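Local coordinates for regulatory protein SWI6 (Saccharomyces cerevisiae, PDB 1SW6) that partners SWI4 in the SBF complex and MBP1 in the MBF complex to activate cell-cycle-dependent transcription, here seen as its ankyrin-repeat domain, at residues I28-D33 with H149-G154; D56-M61 with P117-N122; D198-T203 with D280-T285; W231-Q236 with L266-I271. All coordinates share one frame; numbering follows the deposited sequence.

Contact 1: residues I28-D33 with H149-G154; sequences ITFTHD and HLVKHG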
loop_
_atom_site.group_PDB
_atom_site.type_symbol
_atom_site.label_atom_id
_atom_site.label_comp_id
_atom_site.label_asym_id
_atom_site.label_seq_id
_atom_site.Cartn_x
_atom_site.Cartn_y
_atom_site.Cartn_z
ATOM N N ILE A 28 28.662 -5.764 -6.898
ATOM C CA ILE A 28 28.385 -6.149 -8.274
ATOM C C ILE A 28 27.632 -4.988 -8.912
ATOM O O ILE A 28 26.583 -4.571 -8.418
ATOM C CB ILE A 28 27.549 -7.421 -8.294
ATOM C CG1 ILE A 28 28.254 -8.486 -7.450
ATOM C CG2 ILE A 28 27.358 -7.908 -9.723
ATOM C CD1 ILE A 28 27.474 -9.773 -7.305
ATOM N N THR A 29 28.162 -4.463 -10.009
ATOM C CA THR A 29 27.555 -3.309 -10.654
ATOM C C THR A 29 26.864 -3.545 -11.995
ATOM O O THR A 29 27.152 -4.514 -12.690
ATOM C CB THR A 29 28.613 -2.214 -10.839
ATOM O OG1 THR A 29 29.720 -2.746 -11.583
ATOM C CG2 THR A 29 29.127 -1.733 -9.479
ATOM N N PHE A 30 25.945 -2.644 -12.338
ATOM C CA PHE A 30 25.196 -2.700 -13.590
ATOM C C PHE A 30 25.079 -1.277 -14.136
ATOM O O PHE A 30 24.989 -0.317 -13.361
ATOM C CB PHE A 30 23.798 -3.286 -13.359
ATOM C CG PHE A 30 23.803 -4.608 -12.641
ATOM C CD1 PHE A 30 23.971 -4.667 -11.261
ATOM C CD2 PHE A 30 23.662 -5.800 -13.349
ATOM C CE1 PHE A 30 24.002 -5.889 -10.595
ATOM C CE2 PHE A 30 23.690 -7.036 -12.693
ATOM C CZ PHE A 30 23.862 -7.080 -11.313
ATOM N N THR A 31 25.085 -1.125 -15.459
ATOM C CA THR A 31 24.997 0.214 -16.050
ATOM C C THR A 31 23.909 0.423 -17.099
ATOM O O THR A 31 23.790 1.515 -17.661
ATOM C CB THR A 31 26.347 0.640 -16.679
ATOM O OG1 THR A 31 26.843 -0.417 -17.515
ATOM C CG2 THR A 31 27.366 0.967 -15.592
ATOM N N HIS A 32 23.111 -0.607 -17.357
ATOM C CA HIS A 32 22.046 -0.501 -18.349
ATOM C C HIS A 32 21.189 0.751 -18.154
ATOM O O HIS A 32 20.657 1.299 -19.117
ATOM C CB HIS A 32 21.143 -1.732 -18.288
ATOM C CG HIS A 32 20.451 -1.897 -16.972
ATOM N ND1 HIS A 32 20.997 -2.614 -15.929
ATOM C CD2 HIS A 32 19.277 -1.402 -16.516
ATOM C CE1 HIS A 32 20.188 -2.552 -14.885
ATOM N NE2 HIS A 32 19.137 -1.822 -15.216
ATOM N N ASP A 33 21.054 1.197 -16.909
ATOM C CA ASP A 33 20.242 2.373 -16.597
ATOM C C ASP A 33 21.062 3.616 -16.299
ATOM O O ASP A 33 20.508 4.682 -16.024
ATOM C CB ASP A 33 19.328 2.075 -15.402
ATOM C CG ASP A 33 20.076 1.463 -14.227
ATOM O OD1 ASP A 33 19.432 1.151 -13.206
ATOM O OD2 ASP A 33 21.306 1.286 -14.314
ATOM N N HIS A 149 17.637 -9.886 -9.028
ATOM C CA HIS A 149 17.310 -10.528 -10.293
ATOM C C HIS A 149 16.708 -9.526 -11.274
ATOM O O HIS A 149 17.042 -9.536 -12.454
ATOM C CB HIS A 149 16.324 -11.670 -10.059
ATOM C CG HIS A 149 16.973 -12.949 -9.640
ATOM N ND1 HIS A 149 16.535 -13.689 -8.562
ATOM C CD2 HIS A 149 18.008 -13.638 -10.175
ATOM C CE1 HIS A 149 17.272 -14.781 -8.453
ATOM N NE2 HIS A 149 18.172 -14.774 -9.419
ATOM N N LEU A 150 15.821 -8.657 -10.797
ATOM C CA LEU A 150 15.207 -7.671 -11.688
ATOM C C LEU A 150 16.222 -6.653 -12.185
ATOM O O LEU A 150 16.152 -6.209 -13.336
ATOM C CB LEU A 150 14.051 -6.937 -10.999
ATOM C CG LEU A 150 12.775 -7.733 -10.696
ATOM C CD1 LEU A 150 11.691 -6.771 -10.263
ATOM C CD2 LEU A 150 12.322 -8.493 -11.919
ATOM N N VAL A 151 17.159 -6.270 -11.323
ATOM C CA VAL A 151 18.174 -5.313 -11.731
ATOM C C VAL A 151 19.025 -5.972 -12.814
ATOM O O VAL A 151 19.182 -5.435 -13.902
ATOM C CB VAL A 151 19.070 -4.901 -10.543
ATOM C CG1 VAL A 151 20.262 -4.103 -11.043
ATOM C CG2 VAL A 151 18.253 -4.083 -9.549
ATOM N N LYS A 152 19.561 -7.144 -12.508
ATOM C CA LYS A 152 20.383 -7.872 -13.461
ATOM C C LYS A 152 19.684 -8.070 -14.804
ATOM O O LYS A 152 20.340 -8.192 -15.838
ATOM C CB LYS A 152 20.761 -9.240 -12.889
ATOM C CG LYS A 152 21.325 -10.197 -13.921
ATOM C CD LYS A 152 21.788 -11.499 -13.289
ATOM C CE LYS A 152 22.466 -12.388 -14.327
ATOM N NZ LYS A 152 23.157 -13.547 -13.694
ATOM N N HIS A 153 18.357 -8.106 -14.795
ATOM C CA HIS A 153 17.614 -8.310 -16.027
ATOM C C HIS A 153 17.101 -7.064 -16.735
ATOM O O HIS A 153 16.252 -7.161 -17.619
ATOM C CB HIS A 153 16.475 -9.296 -15.779
ATOM C CG HIS A 153 16.939 -10.717 -15.694
ATOM N ND1 HIS A 153 16.948 -11.560 -16.783
ATOM C CD2 HIS A 153 17.489 -11.416 -14.672
ATOM C CE1 HIS A 153 17.484 -12.718 -16.437
ATOM N NE2 HIS A 153 17.822 -12.656 -15.161
ATOM N N GLY A 154 17.611 -5.895 -16.351
ATOM C CA GLY A 154 17.201 -4.674 -17.027
ATOM C C GLY A 154 16.350 -3.649 -16.311
ATOM O O GLY A 154 16.196 -2.537 -16.813
#
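The carbonyl oxygen of Val-151 is approached from both segments: within the turn Gly-154 N donates a 2.9 Å hydrogen bond to it, and from across the contact CE1 of His-32 comes to 3.2 Å. The same imidazole lies over the turn, with Gly-154 CA 4.0 Å from the ring centroid and over its face, while Asp-33 CG sits against the opposite face. A chi1 of 62° sets CG of His-32 between the backbone N and the carbonyl carbon, from where the ring reaches over Gly-154. Its NE2 is hydrogen-bonded just beyond the helix end, to Ser-155 O. This helix, 144-152, belongs to the first ankyrin repeat and finishes in a Schellman motif; Gly-154, at positive phi, is its C-prime residue, and bonds from Ser-155 N to Leu-150 O and from Gly-154 N to Val-151 O close it. Alongside, Phe-30 covers the last turn of the helix. Val-151 CG1 makes a CH-pi contact over one face of its ring, 4.1 Å from the centroid, and ring atom CE2 touches the backbone at Lys-152 CA, 3.5 Å away. An alanine in place of Phe-30 would probably open a gap over Val-151 CG1 and the CA and CB of Lys-152, where the phenyl ring now lies. Tyr-189 of helix 183-190 also touches Phe-30, and Arg-157 binds both Phe-30 O and the Asp-33 carboxylate.

Contact 2: residues D56-M61 with P117-N122; sequences DNEQKM and PNTQLN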
loop_
_atom_site.group_PDB
_atom_site.type_symbol
_atom_site.label_atom_id
_atom_site.label_comp_id
_atom_site.label_asym_id
_atom_site.label_seq_id
_atom_site.Cartn_x
_atom_site.Cartn_y
_atom_site.Cartn_z
ATOM N N ASP A 56 2.053 0.201 -25.027
ATOM C CA ASP A 56 1.569 -1.168 -25.196
ATOM C C ASP A 56 0.872 -1.686 -23.938
ATOM O O ASP A 56 1.528 -2.098 -22.977
ATOM C CB ASP A 56 2.725 -2.107 -25.556
ATOM C CG ASP A 56 2.242 -3.467 -26.032
ATOM O OD1 ASP A 56 1.367 -4.063 -25.366
ATOM O OD2 ASP A 56 2.742 -3.945 -27.073
ATOM N N ASN A 57 -0.459 -1.665 -23.957
ATOM C CA ASN A 57 -1.260 -2.127 -22.832
ATOM C C ASN A 57 -1.093 -3.618 -22.572
ATOM O O ASN A 57 -1.263 -4.082 -21.447
ATOM C CB ASN A 57 -2.737 -1.823 -23.074
ATOM C CG ASN A 57 -3.639 -2.484 -22.048
ATOM O OD1 ASN A 57 -3.552 -2.205 -20.848
ATOM N ND2 ASN A 57 -4.509 -3.372 -22.516
ATOM N N GLU A 58 -0.769 -4.373 -23.613
ATOM C CA GLU A 58 -0.592 -5.805 -23.444
ATOM C C GLU A 58 0.736 -6.129 -22.761
ATOM O O GLU A 58 0.863 -7.163 -22.101
ATOM C CB GLU A 58 -0.734 -6.517 -24.794
ATOM C CG GLU A 58 -2.150 -6.371 -25.372
ATOM C CD GLU A 58 -2.477 -7.367 -26.474
ATOM O OE1 GLU A 58 -3.640 -7.374 -26.940
ATOM O OE2 GLU A 58 -1.582 -8.141 -26.876
ATOM N N GLN A 59 1.723 -5.248 -22.903
ATOM C CA GLN A 59 3.003 -5.472 -22.241
ATOM C C GLN A 59 2.739 -5.369 -20.750
ATOM O O GLN A 59 3.293 -6.128 -19.954
ATOM C CB GLN A 59 4.030 -4.416 -22.628
ATOM C CG GLN A 59 4.634 -4.588 -23.994
ATOM C CD GLN A 59 5.866 -3.719 -24.178
ATOM O OE1 GLN A 59 5.802 -2.492 -24.072
ATOM N NE2 GLN A 59 6.998 -4.356 -24.449
ATOM N N LYS A 60 1.875 -4.425 -20.387
ATOM C CA LYS A 60 1.520 -4.205 -18.994
ATOM C C LYS A 60 0.802 -5.418 -18.412
ATOM O O LYS A 60 1.130 -5.872 -17.310
ATOM C CB LYS A 60 0.639 -2.963 -18.860
ATOM C CG LYS A 60 0.279 -2.632 -17.426
ATOM C CD LYS A 60 -0.467 -1.313 -17.328
ATOM C CE LYS A 60 -0.722 -0.941 -15.871
ATOM N NZ LYS A 60 -1.589 0.266 -15.721
ATOM N N MET A 61 -0.169 -5.944 -19.156
ATOM C CA MET A 61 -0.918 -7.115 -18.707
ATOM C C MET A 61 0.042 -8.275 -18.473
ATOM O O MET A 61 -0.111 -9.027 -17.513
ATOM C CB MET A 61 -1.976 -7.510 -19.742
ATOM C CG MET A 61 -2.930 -6.384 -20.081
ATOM S SD MET A 61 -4.046 -6.786 -21.435
ATOM C CE MET A 61 -5.495 -5.849 -20.950
ATOM N N PRO A 117 3.279 -15.513 -25.341
ATOM C CA PRO A 117 4.241 -15.654 -26.440
ATOM C C PRO A 117 3.989 -14.566 -27.477
ATOM O O PRO A 117 4.756 -14.390 -28.429
ATOM C CB PRO A 117 3.926 -17.041 -26.975
ATOM C CG PRO A 117 2.419 -17.077 -26.859
ATOM C CD PRO A 117 2.170 -16.477 -25.485
ATOM N N ASN A 118 2.903 -13.833 -27.251
ATOM C CA ASN A 118 2.455 -12.753 -28.120
ATOM C C ASN A 118 3.076 -11.382 -27.839
ATOM O O ASN A 118 3.231 -10.572 -28.752
ATOM C CB ASN A 118 0.927 -12.647 -28.028
ATOM C CG ASN A 118 0.429 -12.518 -26.585
ATOM O OD1 ASN A 118 0.740 -13.351 -25.729
ATOM N ND2 ASN A 118 -0.353 -11.473 -26.316
ATOM N N THR A 119 3.423 -11.122 -26.581
ATOM C CA THR A 119 4.003 -9.835 -26.197
ATOM C C THR A 119 5.386 -10.011 -25.583
ATOM O O THR A 119 5.702 -11.071 -25.046
ATOM C CB THR A 119 3.116 -9.118 -25.154
ATOM O OG1 THR A 119 1.740 -9.207 -25.545
ATOM C CG2 THR A 119 3.512 -7.651 -25.036
ATOM N N GLN A 120 6.210 -8.972 -25.657
ATOM C CA GLN A 120 7.542 -9.042 -25.076
ATOM C C GLN A 120 7.507 -8.549 -23.635
ATOM O O GLN A 120 6.774 -7.613 -23.312
ATOM C CB GLN A 120 8.530 -8.196 -25.876
ATOM C CG GLN A 120 9.929 -8.189 -25.270
ATOM C CD GLN A 120 10.940 -7.445 -26.122
ATOM O OE1 GLN A 120 10.750 -6.268 -26.448
ATOM N NE2 GLN A 120 12.027 -8.128 -26.483
ATOM N N LEU A 121 8.296 -9.186 -22.772
ATOM C CA LEU A 121 8.359 -8.803 -21.365
ATOM C C LEU A 121 9.142 -7.512 -21.180
ATOM O O LEU A 121 10.307 -7.423 -21.560
ATOM C CB LEU A 121 9.016 -9.900 -20.533
ATOM C CG LEU A 121 9.100 -9.548 -19.043
ATOM C CD1 LEU A 121 7.690 -9.351 -18.496
ATOM C CD2 LEU A 121 9.817 -10.649 -18.280
ATOM N N ASN A 122 8.495 -6.516 -20.583
ATOM C CA ASN A 122 9.114 -5.216 -20.342
ATOM C C ASN A 122 9.001 -4.933 -18.845
ATOM O O ASN A 122 7.897 -4.757 -18.337
ATOM C CB ASN A 122 8.368 -4.145 -21.137
ATOM C CG ASN A 122 9.078 -2.810 -21.134
ATOM O OD1 ASN A 122 9.531 -2.330 -20.093
ATOM N ND2 ASN A 122 9.165 -2.190 -22.306
#
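With CG of Gln-59 anti to its own carbonyl carbon (chi1 -76°), and with the chi1 of Thr-119, -44°, putting OG1 beside the backbone N and leaving CG2 anti to that N, the two groups are brought together, CG to CG2, at 3.4 Å. Beyond CG the glutamine runs extended, and its NE2 makes a weak hydrogen bond to Gln-120 O at 3.5 Å. That NE2 also lies 3.6 Å from Asn-122 CB, the two side-chain amides being turned almost perpendicular, 88° between planes. The contact sets the first turn of helix 57-71 on the irregular link between helix 105-115 and the first ankyrin helix, 134-140. Asp-56 is the N-cap: its OD1 accepts a 2.8 Å bond from Gln-59 N, which meets it from above the carboxylate plane, and a weak one from Glu-58 N. An alanine at Gln-59 would probably take away the CG contact with Thr-119 CG2, open a gap beside Asn-122 CB and cost Gln-120 O this weak amide donor. At the exposed side, Glu-58 crosses Thr-119 at about a right angle, its CB 3.7 Å from Thr-119 OG1. Further along the helix, Lys-62 donates to Thr-119 O, while Asn-122 OD1 is taken by Asn-124 N.

Contact 3: residues D198-T203 with D280-T285; sequences DSMNRT and DSNGDT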
loop_
_atom_site.group_PDB
_atom_site.type_symbol
_atom_site.label_atom_id
_atom_site.label_comp_id
_atom_site.label_asym_id
_atom_site.label_seq_id
_atom_site.Cartn_x
_atom_site.Cartn_y
_atom_site.Cartn_z
ATOM N N ASP A 198 12.871 13.639 -5.314
ATOM C CA ASP A 198 11.535 13.490 -5.876
ATOM C C ASP A 198 10.921 14.826 -6.307
ATOM O O ASP A 198 11.606 15.852 -6.356
ATOM C CB ASP A 198 10.629 12.763 -4.871
ATOM C CG ASP A 198 10.422 13.542 -3.589
ATOM O OD1 ASP A 198 9.904 12.946 -2.619
ATOM O OD2 ASP A 198 10.750 14.748 -3.546
ATOM N N SER A 199 9.630 14.809 -6.625
ATOM C CA SER A 199 8.940 16.013 -7.071
ATOM C C SER A 199 8.901 17.130 -6.030
ATOM O O SER A 199 8.511 18.255 -6.338
ATOM C CB SER A 199 7.522 15.655 -7.511
ATOM O OG SER A 199 7.573 14.746 -8.595
ATOM N N MET A 200 9.307 16.813 -4.806
ATOM C CA MET A 200 9.339 17.781 -3.710
ATOM C C MET A 200 10.804 18.105 -3.401
ATOM O O MET A 200 11.119 18.698 -2.366
ATOM C CB MET A 200 8.691 17.170 -2.468
ATOM C CG MET A 200 7.198 16.939 -2.581
ATOM S SD MET A 200 6.288 18.502 -2.459
ATOM C CE MET A 200 6.404 18.798 -0.684
ATOM N N ASN A 201 11.687 17.706 -4.310
ATOM C CA ASN A 201 13.126 17.884 -4.138
ATOM C C ASN A 201 13.565 17.257 -2.816
ATOM O O ASN A 201 14.484 17.737 -2.161
ATOM C CB ASN A 201 13.523 19.363 -4.174
ATOM C CG ASN A 201 13.243 20.009 -5.516
ATOM O OD1 ASN A 201 13.425 19.395 -6.567
ATOM N ND2 ASN A 201 12.810 21.257 -5.488
ATOM N N ARG A 202 12.888 16.182 -2.424
ATOM C CA ARG A 202 13.233 15.487 -1.194
ATOM C C ARG A 202 14.163 14.323 -1.496
ATOM O O ARG A 202 13.907 13.513 -2.396
ATOM C CB ARG A 202 11.972 15.002 -0.484
ATOM C CG ARG A 202 11.310 16.117 0.295
ATOM C CD ARG A 202 9.937 15.737 0.811
ATOM N NE ARG A 202 9.424 16.771 1.705
ATOM C CZ ARG A 202 8.227 16.736 2.275
ATOM N NH1 ARG A 202 7.411 15.713 2.037
ATOM N NH2 ARG A 202 7.851 17.720 3.094
ATOM N N THR A 203 15.253 14.254 -0.743
ATOM C CA THR A 203 16.249 13.202 -0.916
ATOM C C THR A 203 15.886 11.990 -0.073
ATOM O O THR A 203 14.858 11.987 0.621
ATOM C CB THR A 203 17.622 13.699 -0.471
ATOM O OG1 THR A 203 17.664 13.760 0.965
ATOM C CG2 THR A 203 17.864 15.107 -1.034
ATOM N N ASP A 280 14.592 20.847 0.637
ATOM C CA ASP A 280 13.521 20.408 -0.243
ATOM C C ASP A 280 12.793 21.640 -0.767
ATOM O O ASP A 280 13.286 22.760 -0.616
ATOM C CB ASP A 280 12.546 19.477 0.495
ATOM C CG ASP A 280 11.737 20.188 1.569
ATOM O OD1 ASP A 280 11.955 21.393 1.814
ATOM O OD2 ASP A 280 10.869 19.527 2.179
ATOM N N SER A 281 11.622 21.437 -1.368
ATOM C CA SER A 281 10.846 22.542 -1.937
ATOM C C SER A 281 10.345 23.575 -0.940
ATOM O O SER A 281 10.050 24.710 -1.321
ATOM C CB SER A 281 9.668 21.999 -2.746
ATOM O OG SER A 281 10.115 21.549 -4.013
ATOM N N ASN A 282 10.234 23.185 0.327
ATOM C CA ASN A 282 9.788 24.108 1.364
ATOM C C ASN A 282 11.027 24.795 1.920
ATOM O O ASN A 282 10.935 25.732 2.712
ATOM C CB ASN A 282 9.055 23.363 2.492
ATOM C CG ASN A 282 7.847 22.582 1.992
ATOM O OD1 ASN A 282 7.188 22.990 1.036
ATOM N ND2 ASN A 282 7.541 21.462 2.648
ATOM N N GLY A 283 12.193 24.321 1.488
ATOM C CA GLY A 283 13.447 24.884 1.959
ATOM C C GLY A 283 13.902 24.218 3.246
ATOM O O GLY A 283 14.793 24.723 3.929
ATOM N N ASP A 284 13.283 23.086 3.575
ATOM C CA ASP A 284 13.612 22.330 4.784
ATOM C C ASP A 284 14.719 21.315 4.566
ATOM O O ASP A 284 14.749 20.620 3.541
ATOM C CB ASP A 284 12.414 21.520 5.298
ATOM C CG ASP A 284 11.349 22.375 5.946
ATOM O OD1 ASP A 284 11.707 23.320 6.681
ATOM O OD2 ASP A 284 10.148 22.076 5.739
ATOM N N THR A 285 15.613 21.219 5.543
ATOM C CA THR A 285 16.662 20.221 5.498
ATOM C C THR A 285 16.015 19.066 6.270
ATOM O O THR A 285 15.006 19.274 6.950
ATOM C CB THR A 285 17.902 20.682 6.248
ATOM O OG1 THR A 285 17.538 21.049 7.577
ATOM C CG2 THR A 285 18.546 21.856 5.543
#
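Arg-202 and Asp-280 lie side by side, pointing the same way, and join in a salt bridge from NE to OD2 at 3.1 Å. The bond is nearly straight (166°); it uses the anti lone pair of OD2 and lies in the guanidinium plane, the two flat groups being within 22° of coplanar. Beside it the backbones meet: Ser-281 N donates to Met-200 O at 3.0 Å, from above the carbonyl plane, and Ser-281 OG adds a weak bond to that oxygen. Asp-280 CA points its hydrogen at Asn-201 O, 3.4 Å away. Met-200 folds back so that CE rests over the centre of the guanidinium, 4.0 Å above its plane. These are neighbouring turns of the ankyrin array, each a type I turn leading to a threonine N-cap, Thr-203 or Thr-285; Asn-201 takes up the positive phi that Gly-283 has in the second turn. In the next shell the aspartates at the head of each turn fix its shape through Asx turns. Asp-198 OD2 takes Met-200 N and Arg-202 N from opposite faces of its carboxylate, and Asp-280 OD1 holds Asn-282 N and Asp-284 N in the same manner, the latter at 2.8 Å, while OD2 serves the arginine. Further out, His-207 donates to Asp-198 OD1, and Arg-292 forms a salt bridge with Asp-284.

Contact 4: residues W231-Q236 with L266-I271; sequences WIVKKQ and LDLKWI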
loop_
_atom_site.group_PDB
_atom_site.type_symbol
_atom_site.label_atom_id
_atom_site.label_comp_id
_atom_site.label_asym_id
_atom_site.label_seq_id
_atom_site.Cartn_x
_atom_site.Cartn_y
_atom_site.Cartn_z
ATOM N N TRP A 231 27.634 2.591 5.277
ATOM C CA TRP A 231 27.817 2.037 3.930
ATOM C C TRP A 231 28.694 2.944 3.071
ATOM O O TRP A 231 29.567 2.470 2.338
ATOM C CB TRP A 231 26.461 1.849 3.231
ATOM C CG TRP A 231 26.563 1.187 1.858
ATOM C CD1 TRP A 231 26.536 -0.155 1.584
ATOM C CD2 TRP A 231 26.720 1.848 0.598
ATOM N NE1 TRP A 231 26.665 -0.364 0.229
ATOM C CE2 TRP A 231 26.780 0.848 -0.398
ATOM C CE3 TRP A 231 26.814 3.192 0.210
ATOM C CZ2 TRP A 231 26.930 1.148 -1.757
ATOM C CZ3 TRP A 231 26.961 3.493 -1.145
ATOM C CH2 TRP A 231 27.019 2.471 -2.112
ATOM N N ILE A 232 28.455 4.252 3.157
ATOM C CA ILE A 232 29.226 5.187 2.371
ATOM C C ILE A 232 30.710 5.112 2.742
ATOM O O ILE A 232 31.558 5.066 1.862
ATOM C CB ILE A 232 28.697 6.649 2.529
ATOM C CG1 ILE A 232 27.785 7.031 1.353
ATOM C CG2 ILE A 232 29.844 7.626 2.485
ATOM C CD1 ILE A 232 26.533 6.226 1.240
ATOM N N VAL A 233 31.023 5.074 4.035
ATOM C CA VAL A 233 32.427 5.026 4.459
ATOM C C VAL A 233 33.085 3.653 4.300
ATOM O O VAL A 233 34.282 3.567 4.029
ATOM C CB VAL A 233 32.602 5.517 5.930
ATOM C CG1 VAL A 233 32.242 6.986 6.029
ATOM C CG2 VAL A 233 31.699 4.718 6.873
ATOM N N LYS A 234 32.315 2.579 4.440
ATOM C CA LYS A 234 32.886 1.242 4.299
ATOM C C LYS A 234 33.107 0.783 2.854
ATOM O O LYS A 234 33.973 -0.053 2.598
ATOM C CB LYS A 234 32.021 0.214 5.031
ATOM C CG LYS A 234 31.856 0.508 6.516
ATOM C CD LYS A 234 31.250 -0.656 7.280
ATOM C CE LYS A 234 29.875 -1.044 6.762
ATOM N NZ LYS A 234 29.347 -2.270 7.458
ATOM N N LYS A 235 32.359 1.324 1.900
ATOM C CA LYS A 235 32.528 0.874 0.521
ATOM C C LYS A 235 33.869 1.265 -0.099
ATOM O O LYS A 235 34.296 0.675 -1.096
ATOM C CB LYS A 235 31.384 1.382 -0.363
ATOM C CG LYS A 235 31.444 2.843 -0.725
ATOM C CD LYS A 235 30.498 3.117 -1.885
ATOM C CE LYS A 235 30.653 4.531 -2.412
ATOM N NZ LYS A 235 32.047 4.841 -2.839
ATOM N N GLN A 236 34.522 2.259 0.498
ATOM C CA GLN A 236 35.819 2.746 0.028
ATOM C C GLN A 236 36.843 1.609 -0.082
ATOM O O GLN A 236 37.707 1.625 -0.956
ATOM C CB GLN A 236 36.339 3.821 0.987
ATOM C CG GLN A 236 37.587 4.538 0.511
ATOM C CD GLN A 236 37.364 5.283 -0.790
ATOM O OE1 GLN A 236 36.493 6.157 -0.885
ATOM N NE2 GLN A 236 38.151 4.939 -1.805
ATOM N N LEU A 266 30.614 8.810 -5.203
ATOM C CA LEU A 266 29.729 8.789 -4.042
ATOM C C LEU A 266 30.532 8.467 -2.781
ATOM O O LEU A 266 30.775 7.298 -2.477
ATOM C CB LEU A 266 28.634 7.731 -4.220
ATOM C CG LEU A 266 27.141 8.092 -4.187
ATOM C CD1 LEU A 266 26.345 6.786 -4.075
ATOM C CD2 LEU A 266 26.806 8.997 -3.014
ATOM N N ASP A 267 30.949 9.494 -2.048
ATOM C CA ASP A 267 31.709 9.272 -0.824
ATOM C C ASP A 267 31.194 10.145 0.320
ATOM O O ASP A 267 30.202 10.865 0.174
ATOM C CB ASP A 267 33.208 9.515 -1.068
ATOM C CG ASP A 267 33.504 10.916 -1.579
ATOM O OD1 ASP A 267 34.616 11.139 -2.104
ATOM O OD2 ASP A 267 32.636 11.796 -1.452
ATOM N N LEU A 268 31.868 10.073 1.459
ATOM C CA LEU A 268 31.442 10.823 2.623
ATOM C C LEU A 268 31.339 12.326 2.377
ATOM O O LEU A 268 30.323 12.949 2.711
ATOM C CB LEU A 268 32.375 10.534 3.804
ATOM C CG LEU A 268 32.013 11.290 5.091
ATOM C CD1 LEU A 268 30.603 10.923 5.538
ATOM C CD2 LEU A 268 33.020 10.960 6.177
ATOM N N LYS A 269 32.371 12.922 1.786
ATOM C CA LYS A 269 32.296 14.347 1.548
ATOM C C LYS A 269 31.172 14.715 0.562
ATOM O O LYS A 269 30.601 15.816 0.633
ATOM C CB LYS A 269 33.657 14.886 1.091
ATOM C CG LYS A 269 34.273 14.254 -0.130
ATOM C CD LYS A 269 35.667 14.852 -0.309
ATOM C CE LYS A 269 36.366 14.338 -1.547
ATOM N NZ LYS A 269 36.628 12.880 -1.448
ATOM N N TRP A 270 30.841 13.798 -0.347
ATOM C CA TRP A 270 29.764 14.072 -1.295
ATOM C C TRP A 270 28.441 14.095 -0.542
ATOM O O TRP A 270 27.604 14.956 -0.786
ATOM C CB TRP A 270 29.669 13.008 -2.391
ATOM C CG TRP A 270 28.685 13.408 -3.470
ATOM C CD1 TRP A 270 28.955 14.139 -4.598
ATOM C CD2 TRP A 270 27.269 13.159 -3.488
ATOM N NE1 TRP A 270 27.799 14.361 -5.311
ATOM C CE2 TRP A 270 26.751 13.770 -4.655
ATOM C CE3 TRP A 270 26.388 12.482 -2.631
ATOM C CZ2 TRP A 270 25.389 13.720 -4.993
ATOM C CZ3 TRP A 270 25.024 12.434 -2.967
ATOM C CH2 TRP A 270 24.544 13.052 -4.139
ATOM N N ILE A 271 28.263 13.140 0.369
ATOM C CA ILE A 271 27.039 13.043 1.164
ATOM C C ILE A 271 26.873 14.305 2.000
ATOM O O ILE A 271 25.798 14.909 2.021
ATOM C CB ILE A 271 27.079 11.803 2.100
ATOM C CG1 ILE A 271 27.119 10.519 1.267
ATOM C CG2 ILE A 271 25.847 11.764 2.982
ATOM C CD1 ILE A 271 25.892 10.327 0.388
#
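Ile-232 is driven into the opposite segment and carries the tight half of this contact. Its CG2 presses on the backbone where helix 268-276 starts, 3.3 Å from Leu-268 N and 3.6 Å from Asp-267 C, while CG1 meets CG1 of Ile-271 tip to tip at 3.6 Å. Its chi1 of -99° is well away from a staggered value, consistent with a tight fit. Beside it the buried Trp-231 turns the edge of its indole toward Leu-266, a looser touch, CZ3 4.5 Å from CD1, and anchors NE1 on Asp-188. The segments join two helices of the third ankyrin repeat, which spans 86 residues where a canonical repeat has about 33; the end of helix 218-234 is laid against the start of helix 268-276. Asp-267 N-caps that second helix, OD2 accepting from Trp-270 N at 2.9 Å. The carboxylate's other oxygen, OD1, takes Lys-269 NZ in a 2.7 Å salt bridge from above the plane, which would probably steady the cap and favour its charged form. Toward solvent the packing is slacker: exposed Val-233 lies alongside Leu-268, pointing the same way, and CG1 comes no nearer than 4.1 Å to CD2. Met-229, one turn back on helix 218-234, touches both Leu-268 and Ile-271. Lys-235, also buried, sends NZ to a hydrogen bond with Leu-263 O.

Contacts 1 and 2 lie on the same side of the chain's centre, their centres 21 Å apart; contact 1 ties an N-terminal strand region to the first ankyrin repeat, and contact 2 joins helix 57-71 to the loop that leads to it. Along the chain, both segments of contact 2 fall between those of contact 1. Contacts 3 and 4 follow them in sequence, centres 22 Å apart, with both segments of contact 4 lying between the two turns that contact 3 joins. Contact 3 thus brings neighbouring turns together across the long third repeat, while contact 4 packs helices 218-234 and 268-276 within it. With contacts 2 and 4 about 40 Å apart, centre to centre, the four sample much of an elongated, irregular ankyrin domain.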